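PDB 2OPK: cupin type-2 domain-containing protein from Ralstonia eutropha, which is of uncertain function but belongs to the cupin superfamily and may act as a mannose-6-phosphate isomerase. Local coordinates for residues Q23-L26 and K32-R35. Numbering follows the deposited sequence.
Sequences QPLL and KIER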
loop_
_atom_site.group_PDB
_atom_site.type_symbol
_atom_site.label_atom_id
_atom_site.label_comp_id
_atom_site.label_asym_id
_atom_site.label_seq_id
_atom_site.Cartn_x
_atom_site.Cartn_y
_atom_site.Cartn_z
ATOM N N GLN B 23 -7.006 -10.116 5.741
ATOM C CA GLN B 23 -6.369 -11.114 4.873
ATOM C C GLN B 23 -4.936 -10.718 4.594
ATOM O O GLN B 23 -4.695 -9.688 3.966
ATOM C CB GLN B 23 -7.128 -11.270 3.557
ATOM C CG GLN B 23 -8.491 -11.866 3.788
ATOM C CD GLN B 23 -9.253 -12.131 2.529
ATOM O OE1 GLN B 23 -9.569 -11.208 1.834
ATOM N NE2 GLN B 23 -9.597 -13.393 2.262
ATOM N N PRO B 24 -3.974 -11.535 5.047
ATOM C CA PRO B 24 -2.578 -11.188 4.790
ATOM C C PRO B 24 -2.171 -11.370 3.303
ATOM O O PRO B 24 -2.609 -12.278 2.643
ATOM C CB PRO B 24 -1.811 -12.128 5.711
ATOM C CG PRO B 24 -2.713 -13.314 5.870
ATOM C CD PRO B 24 -4.105 -12.795 5.804
ATOM N N LEU B 25 -1.352 -10.463 2.804
ATOM C CA LEU B 25 -0.828 -10.514 1.450
ATOM C C LEU B 25 0.643 -10.918 1.447
ATOM O O LEU B 25 1.083 -11.587 0.564
ATOM C CB LEU B 25 -0.979 -9.131 0.807
ATOM C CG LEU B 25 -2.378 -8.505 0.798
ATOM C CD1 LEU B 25 -2.386 -7.176 0.103
ATOM C CD2 LEU B 25 -3.351 -9.434 0.133
ATOM N N LEU B 26 1.414 -10.458 2.417
ATOM C CA LEU B 26 2.787 -10.899 2.567
ATOM C C LEU B 26 3.155 -10.999 4.033
ATOM O O LEU B 26 2.826 -10.098 4.814
ATOM C CB LEU B 26 3.720 -9.926 1.840
ATOM C CG LEU B 26 5.209 -10.299 1.804
ATOM C CD1 LEU B 26 5.391 -11.549 0.953
ATOM C CD2 LEU B 26 5.991 -9.160 1.206
ATOM N N LYS B 32 4.238 -7.652 8.152
ATOM C CA LYS B 32 3.008 -8.128 7.603
ATOM C C LYS B 32 2.343 -7.049 6.734
ATOM O O LYS B 32 2.208 -5.905 7.152
ATOM C CB LYS B 32 2.076 -8.607 8.729
ATOM C CG LYS B 32 0.680 -8.974 8.264
ATOM C CD LYS B 32 -0.096 -9.748 9.309
ATOM C CE LYS B 32 -0.606 -8.837 10.406
ATOM N NZ LYS B 32 -1.389 -9.634 11.434
ATOM N N ILE B 33 1.943 -7.444 5.535
ATOM C CA ILE B 33 1.141 -6.623 4.645
ATOM C C ILE B 33 -0.192 -7.324 4.546
ATOM O O ILE B 33 -0.245 -8.535 4.289
ATOM C CB ILE B 33 1.754 -6.514 3.237
ATOM C CG1 ILE B 33 3.184 -5.959 3.313
ATOM C CG2 ILE B 33 0.929 -5.583 2.341
ATOM C CD1 ILE B 33 3.894 -5.927 1.904
ATOM N N GLU B 34 -1.266 -6.569 4.736
ATOM C CA GLU B 34 -2.596 -7.142 4.721
ATOM C C GLU B 34 -3.630 -6.188 4.157
ATOM O O GLU B 34 -3.489 -4.969 4.208
ATOM C CB GLU B 34 -3.027 -7.551 6.140
ATOM C CG GLU B 34 -3.264 -6.374 7.072
ATOM C CD GLU B 34 -3.591 -6.773 8.495
ATOM O OE1 GLU B 34 -3.922 -7.967 8.738
ATOM O OE2 GLU B 34 -3.512 -5.851 9.363
ATOM N N ARG B 35 -4.695 -6.797 3.660
ATOM C CA ARG B 35 -5.909 -6.109 3.223
ATOM C C ARG B 35 -6.944 -6.192 4.378
ATOM O O ARG B 35 -7.042 -7.228 5.044
ATOM C CB ARG B 35 -6.426 -6.871 2.029
ATOM C CG ARG B 35 -7.609 -6.376 1.456
ATOM C CD ARG B 35 -7.931 -7.136 0.203
ATOM N NE ARG B 35 -8.632 -8.412 0.351
ATOM C CZ ARG B 35 -9.484 -8.862 -0.584
ATOM N NH1 ARG B 35 -9.724 -8.130 -1.657
ATOM N NH2 ARG B 35 -10.108 -10.013 -0.492
#
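The side-chain amide of Q23 meets the guanidinium of R35 at its edge, the two flat groups only 20° from coplanar. OE1 of Q23 receives NH2 of R35 at 2.7 Å, in the plane of both groups, and a weak second bond from NE at 3.3 Å. OE1 can accept both because the two side chains lie side by side, pointing the same way, from a hydrogen-bonded antiparallel pair: R35 leaves with CG anti to its N (chi1 179°), then bends at chi3 to turn its NE/NH2 edge to the amide. At the base of these side chains the backbones of Q23 and R35 exchange both N-H...O bonds. R35 is further held from outside, NH1 bonding the carbonyls of L9 and A11, which helps to fix the guanidinium's rotation.

Beyond the non-hydrogen-bonded pair P24/E34 the regular register shifts by one. L25 and L26 together stand opposite the single residue I33, a classic beta bulge, and the carbonyl of I33 accepts L25 N at 2.7 Å and L26 N at 3.2 Å, both from the same face of its plane. Pairing then resumes with I33 N to L26 O at 2.9 Å. On the face shared with Q23 and R35, CD1 of I33 lies against CD2 of L26 at 3.9 Å, while E34, on the other face, sends OE2 to H108.

The contact is thus a bulged antiparallel hairpin in a cupin-family sheet. At L25 strand 21-28, outermost within this chain, turns a corner; strand 31-38 pairs on its far side with strand 102-109, where L25 and I33 rest on L105, and both also pack on W56 of the second subunit, placing the hairpin at the dimer interface.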